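PDB 1Q40: mRNA export factor MEX67 from Candida albicans, which probably serves in the export of mRNA from the nucleus, its crystallised NTF2-like M domain being paired with a partner protein. Local coordinates for residues L38-S43 / S196-S201. Residues are numbered along the deposited sequence; the frame is centred on the assembly and turned at random.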
loop_
_atom_site.group_PDB
_atom_site.type_symbol
_atom_site.label_atom_id
_atom_site.label_comp_id
_atom_site.label_asym_id
_atom_site.label_seq_id
_atom_site.Cartn_x
_atom_site.Cartn_y
_atom_site.Cartn_z
ATOM N N LEU B 38 -10.944 16.291 12.439
ATOM C CA LEU B 38 -11.241 15.352 11.351
ATOM C C LEU B 38 -11.620 13.953 11.831
ATOM O O LEU B 38 -12.215 13.188 11.097
ATOM C CB LEU B 38 -10.046 15.223 10.402
ATOM C CG LEU B 38 -9.596 16.472 9.657
ATOM C CD1 LEU B 38 -8.264 16.215 8.974
ATOM C CD2 LEU B 38 -10.652 16.902 8.649
ATOM N N TYR B 39 -11.266 13.615 13.059
ATOM C CA TYR B 39 -11.463 12.262 13.552
ATOM C C TYR B 39 -12.601 12.226 14.568
ATOM O O TYR B 39 -12.782 13.169 15.335
ATOM C CB TYR B 39 -10.154 11.739 14.147
ATOM C CG TYR B 39 -9.021 11.684 13.138
ATOM C CD1 TYR B 39 -8.740 10.506 12.436
ATOM C CD2 TYR B 39 -8.237 12.803 12.879
ATOM C CE1 TYR B 39 -7.708 10.448 11.505
ATOM C CE2 TYR B 39 -7.202 12.756 11.954
ATOM C CZ TYR B 39 -6.941 11.571 11.270
ATOM O OH TYR B 39 -5.917 11.523 10.356
ATOM N N GLN B 40 -13.373 11.141 14.544
ATOM C CA GLN B 40 -14.483 10.935 15.472
ATOM C C GLN B 40 -14.278 9.646 16.276
ATOM O O GLN B 40 -13.223 9.019 16.177
ATOM C CB GLN B 40 -15.797 10.887 14.693
ATOM C CG GLN B 40 -16.058 12.115 13.837
ATOM C CD GLN B 40 -16.469 13.331 14.654
ATOM O OE1 GLN B 40 -15.675 13.851 15.453
ATOM N NE2 GLN B 40 -17.704 13.799 14.449
ATOM N N ASN B 41 -15.279 9.261 17.069
ATOM C CA ASN B 41 -15.172 8.107 17.979
ATOM C C ASN B 41 -14.849 6.780 17.295
ATOM O O ASN B 41 -14.055 5.998 17.816
ATOM C CB ASN B 41 -16.455 7.935 18.807
ATOM C CG ASN B 41 -16.584 8.966 19.901
ATOM O OD1 ASN B 41 -15.600 9.560 20.322
ATOM N ND2 ASN B 41 -17.810 9.186 20.370
ATOM N N GLU B 42 -15.460 6.544 16.137
ATOM C CA GLU B 42 -15.281 5.299 15.390
ATOM C C GLU B 42 -14.086 5.318 14.412
ATOM O O GLU B 42 -13.776 4.299 13.798
ATOM C CB GLU B 42 -16.573 4.962 14.625
ATOM C CG GLU B 42 -17.738 4.528 15.514
ATOM C CD GLU B 42 -18.899 3.915 14.724
ATOM O OE1 GLU B 42 -19.101 4.277 13.535
ATOM O OE2 GLU B 42 -19.626 3.066 15.294
ATOM N N SER B 43 -13.425 6.466 14.274
ATOM C CA SER B 43 -12.301 6.617 13.350
ATOM C C SER B 43 -11.108 5.748 13.766
ATOM O O SER B 43 -10.894 5.509 14.954
ATOM C CB SER B 43 -11.861 8.080 13.263
ATOM O OG SER B 43 -12.859 8.876 12.660
ATOM N N SER B 196 -17.945 18.309 8.663
ATOM C CA SER B 196 -17.888 18.548 7.224
ATOM C C SER B 196 -17.154 17.411 6.508
ATOM O O SER B 196 -17.719 16.773 5.620
ATOM C CB SER B 196 -17.222 19.899 6.926
ATOM O OG SER B 196 -17.698 20.436 5.703
HETATM N N MSE B 197 -15.899 17.176 6.890
HETATM C CA MSE B 197 -15.134 16.011 6.425
HETATM C C MSE B 197 -14.654 15.210 7.635
HETATM O O MSE B 197 -14.087 15.773 8.569
HETATM C CB MSE B 197 -13.937 16.441 5.561
HETATM C CG MSE B 197 -14.309 16.794 4.125
HETATM SE SE MSE B 197 -12.777 17.198 2.978
HETATM C CE MSE B 197 -12.261 18.919 3.719
ATOM N N ILE B 198 -14.901 13.903 7.612
ATOM C CA ILE B 198 -14.478 12.997 8.675
ATOM C C ILE B 198 -13.576 11.906 8.090
ATOM O O ILE B 198 -13.969 11.205 7.161
ATOM C CB ILE B 198 -15.717 12.360 9.349
ATOM C CG1 ILE B 198 -16.580 13.434 10.030
ATOM C CG2 ILE B 198 -15.312 11.268 10.338
ATOM C CD1 ILE B 198 -15.860 14.266 11.089
ATOM N N VAL B 199 -12.367 11.777 8.628
ATOM C CA VAL B 199 -11.491 10.657 8.300
ATOM C C VAL B 199 -11.959 9.425 9.072
ATOM O O VAL B 199 -11.817 9.349 10.295
ATOM C CB VAL B 199 -10.003 10.969 8.620
ATOM C CG1 VAL B 199 -9.105 9.787 8.266
ATOM C CG2 VAL B 199 -9.542 12.225 7.874
ATOM N N ALA B 200 -12.547 8.478 8.343
ATOM C CA ALA B 200 -13.012 7.212 8.899
ATOM C C ALA B 200 -11.862 6.242 9.166
ATOM O O ALA B 200 -11.895 5.495 10.137
ATOM C CB ALA B 200 -14.010 6.562 7.956
ATOM N N SER B 201 -10.888 6.239 8.263
ATOM C CA SER B 201 -9.751 5.312 8.288
ATOM C C SER B 201 -8.515 6.028 7.765
ATOM O O SER B 201 -8.600 6.820 6.834
ATOM C CB SER B 201 -10.036 4.066 7.434
ATOM O OG SER B 201 -8.863 3.273 7.258
HETATM O O HOH W 1 -13.569 3.451 11.119
#
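Ser43 OG sits between two backbone groups, giving its proton to Val199 O at 2.6 Å while accepting a hydrogen bond from Gln40 N at 3.0 Å. That second bond is nearly straight, 173° at the hydrogen, and with Ser43 N bonded back to Gln40 O it closes the type I turn from Gln40 to Ser43. The serine torsion sets this up: OG lies anti to the carbonyl carbon (chi1 -67°), beside its own N. At the other end of the same residue, Val199 N donates to Leu38 O at 2.8 Å, so both backbone polar groups of Val199 are bonded to the loop. In this NTF2-like domain the loop leads from helix 14-29 into strand 44-49, which then runs parallel to strand 198-208; the contact lies at the mouth of that pairing, which Ala200 takes up by a backbone hydrogen bond with Gln44. A water donating to both Glu42 O and Ala200 O links the turn to the strand beside Ser43. Val199 also lies under the Tyr39 ring, its CB 4.2 Å from the centroid and over the face, with CG1 3.6 Å from CE1. The Tyr39 hydroxyl is hydrogen-bonded to Asp202 and Tyr24. Crossing at about a right angle, Gln40 rests its CG on Ile198 CD1, 3.5 Å away.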